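PDB 2F5K: mortality factor 4-like protein 1 from Homo sapiens, which binds lysine-methylated histone H3 through its chromo domain and is probably a chromatin-associated regulator of gene expression. Local coordinates for residues A[19-24]-A[50-55]. Numbering follows the deposited sequence.
Sequences PKPKFQ and KQVKYF
With CG anti to the carbonyl carbon and beside the backbone N in both Tyr-54 (chi1 -64°) and Phe-23, the two rings are brought together where the loop before strand 28-32 of this chromo-domain beta barrel runs alongside strand 51-58. They form a T-shaped pair: the planes stand at 90°, the centroids lie 5.5 Å apart, and the edge of Phe-23 is directed at the face of Tyr-54, its CD1 lying 3.8 Å from Tyr-54 CZ. Beside the stack, Phe-23 CB packs 3.6 Å from Tyr-54 CE2. The phenol ends at the loop backbone, where Phe-23 N donates to Tyr-54 OH over 3.0 Å, nearly straight at 165°. The same oxygen is hydrogen-bonded to Glu-71 OE1, which also accepts from Lys-22 N, so hydroxyl and carboxylate together hold two successive backbone N-H groups. Phenylalanine in place of Tyr-54 would remove the hydroxyl and would probably loosen the loop, since Phe-23 N would lose this acceptor and Glu-71 a partner. Val-45 and Val-74, from strands 37-48 and 74-76, touch Tyr-54, a buried residue. Farther back along the loop, Pro-21 crosses the phenol end obliquely, its CB 3.0 Å from Tyr-54 OH and pressed tightly on Val-52 CG1 at 3.5 Å.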
loop_
_atom_site.group_PDB
_atom_site.type_symbol
_atom_site.label_atom_id
_atom_site.label_comp_id
_atom_site.label_asym_id
_atom_site.label_seq_id
_atom_site.Cartn_x
_atom_site.Cartn_y
_atom_site.Cartn_z
ATOM N N PRO A 19 15.992 -13.489 0.559
ATOM C CA PRO A 19 15.953 -13.561 2.026
ATOM C C PRO A 19 15.401 -12.339 2.784
ATOM O O PRO A 19 15.760 -11.190 2.520
ATOM C CB PRO A 19 17.413 -13.827 2.376
ATOM C CG PRO A 19 17.879 -14.712 1.224
ATOM C CD PRO A 19 17.053 -14.348 0.002
ATOM N N LYS A 20 14.515 -12.637 3.732
ATOM C CA LYS A 20 13.884 -11.660 4.619
ATOM C C LYS A 20 13.290 -10.434 3.938
ATOM O O LYS A 20 14.013 -9.534 3.536
ATOM C CB LYS A 20 14.856 -11.235 5.716
ATOM C CG LYS A 20 15.028 -12.271 6.807
ATOM C CD LYS A 20 16.385 -12.149 7.484
ATOM C CE LYS A 20 16.665 -13.355 8.373
ATOM N NZ LYS A 20 18.063 -13.832 8.206
ATOM N N PRO A 21 11.969 -10.412 3.797
ATOM C CA PRO A 21 11.262 -9.255 3.249
ATOM C C PRO A 21 10.834 -8.265 4.335
ATOM O O PRO A 21 10.845 -8.577 5.524
ATOM C CB PRO A 21 10.039 -9.900 2.618
ATOM C CG PRO A 21 9.693 -10.979 3.609
ATOM C CD PRO A 21 11.033 -11.504 4.119
ATOM N N LYS A 22 10.452 -7.075 3.890
ATOM C CA LYS A 22 10.080 -5.967 4.752
ATOM C C LYS A 22 8.844 -6.243 5.588
ATOM O O LYS A 22 8.774 -5.857 6.749
ATOM C CB LYS A 22 9.809 -4.735 3.890
ATOM C CG LYS A 22 10.916 -3.713 3.839
ATOM C CD LYS A 22 10.356 -2.304 3.727
ATOM C CE LYS A 22 11.293 -1.373 2.999
ATOM N NZ LYS A 22 10.631 -0.091 2.609
ATOM N N PHE A 23 7.868 -6.922 5.003
ATOM C CA PHE A 23 6.584 -7.082 5.679
ATOM C C PHE A 23 6.196 -8.509 6.040
ATOM O O PHE A 23 6.780 -9.463 5.535
ATOM C CB PHE A 23 5.505 -6.398 4.858
ATOM C CG PHE A 23 5.829 -4.972 4.541
ATOM C CD1 PHE A 23 6.640 -4.658 3.460
ATOM C CD2 PHE A 23 5.359 -3.945 5.350
ATOM C CE1 PHE A 23 6.951 -3.337 3.180
ATOM C CE2 PHE A 23 5.654 -2.622 5.069
ATOM C CZ PHE A 23 6.456 -2.316 3.994
ATOM N N GLN A 24 5.220 -8.634 6.927
ATOM C CA GLN A 24 4.760 -9.929 7.412
ATOM C C GLN A 24 3.272 -10.152 7.203
ATOM O O GLN A 24 2.501 -9.208 7.088
ATOM C CB GLN A 24 5.040 -10.060 8.904
ATOM C CG GLN A 24 6.488 -10.016 9.264
ATOM C CD GLN A 24 6.679 -10.072 10.746
ATOM O OE1 GLN A 24 5.701 -10.162 11.490
ATOM N NE2 GLN A 24 7.940 -10.020 11.194
ATOM N N LYS A 50 13.879 -13.792 -6.649
ATOM C CA LYS A 50 14.621 -12.800 -5.875
ATOM C C LYS A 50 13.795 -11.546 -5.624
ATOM O O LYS A 50 14.214 -10.647 -4.898
ATOM C CB LYS A 50 15.944 -12.456 -6.567
ATOM C CG LYS A 50 16.900 -13.640 -6.727
ATOM C CD LYS A 50 18.255 -13.184 -7.269
ATOM C CE LYS A 50 19.217 -14.346 -7.466
ATOM N NZ LYS A 50 20.532 -13.870 -7.975
ATOM N N GLN A 51 12.617 -11.493 -6.235
ATOM C CA GLN A 51 11.706 -10.374 -6.049
ATOM C C GLN A 51 10.569 -10.802 -5.120
ATOM O O GLN A 51 9.860 -11.773 -5.394
ATOM C CB GLN A 51 11.153 -9.897 -7.398
ATOM C CG GLN A 51 12.158 -9.134 -8.273
ATOM C CD GLN A 51 11.555 -8.643 -9.588
ATOM O OE1 GLN A 51 10.341 -8.749 -9.809
ATOM N NE2 GLN A 51 12.404 -8.108 -10.463
ATOM N N VAL A 52 10.404 -10.080 -4.016
ATOM C CA VAL A 52 9.378 -10.404 -3.033
ATOM C C VAL A 52 8.079 -9.680 -3.354
ATOM O O VAL A 52 8.077 -8.482 -3.615
ATOM C CB VAL A 52 9.838 -10.030 -1.624
ATOM C CG1 VAL A 52 8.880 -10.583 -0.589
ATOM C CG2 VAL A 52 11.248 -10.547 -1.372
ATOM N N LYS A 53 6.973 -10.418 -3.346
ATOM C CA LYS A 53 5.674 -9.849 -3.670
ATOM C C LYS A 53 4.733 -9.926 -2.481
ATOM O O LYS A 53 4.953 -10.681 -1.543
ATOM C CB LYS A 53 5.056 -10.587 -4.854
ATOM C CG LYS A 53 5.967 -10.694 -6.076
ATOM C CD LYS A 53 5.160 -10.944 -7.356
ATOM C CE LYS A 53 5.993 -10.745 -8.616
ATOM N NZ LYS A 53 5.125 -10.565 -9.816
ATOM N N TYR A 54 3.676 -9.134 -2.515
ATOM C CA TYR A 54 2.717 -9.176 -1.424
ATOM C C TYR A 54 1.300 -9.184 -1.923
ATOM O O TYR A 54 0.928 -8.405 -2.801
ATOM C CB TYR A 54 2.890 -7.983 -0.491
ATOM C CG TYR A 54 4.212 -7.955 0.214
ATOM C CD1 TYR A 54 5.256 -7.187 -0.273
ATOM C CD2 TYR A 54 4.419 -8.699 1.362
ATOM C CE1 TYR A 54 6.457 -7.141 0.363
ATOM C CE2 TYR A 54 5.622 -8.665 2.011
ATOM C CZ TYR A 54 6.643 -7.882 1.511
ATOM O OH TYR A 54 7.857 -7.850 2.153
ATOM N N PHE A 55 0.500 -10.071 -1.363
ATOM C CA PHE A 55 -0.904 -10.074 -1.711
ATOM C C PHE A 55 -1.583 -9.175 -0.689
ATOM O O PHE A 55 -1.389 -9.335 0.521
ATOM C CB PHE A 55 -1.469 -11.499 -1.711
ATOM C CG PHE A 55 -2.907 -11.576 -2.130
ATOM C CD1 PHE A 55 -3.289 -11.218 -3.409
ATOM C CD2 PHE A 55 -3.881 -11.993 -1.231
ATOM C CE1 PHE A 55 -4.642 -11.282 -3.801
ATOM C CE2 PHE A 55 -5.234 -12.058 -1.598
ATOM C CZ PHE A 55 -5.620 -11.701 -2.885
#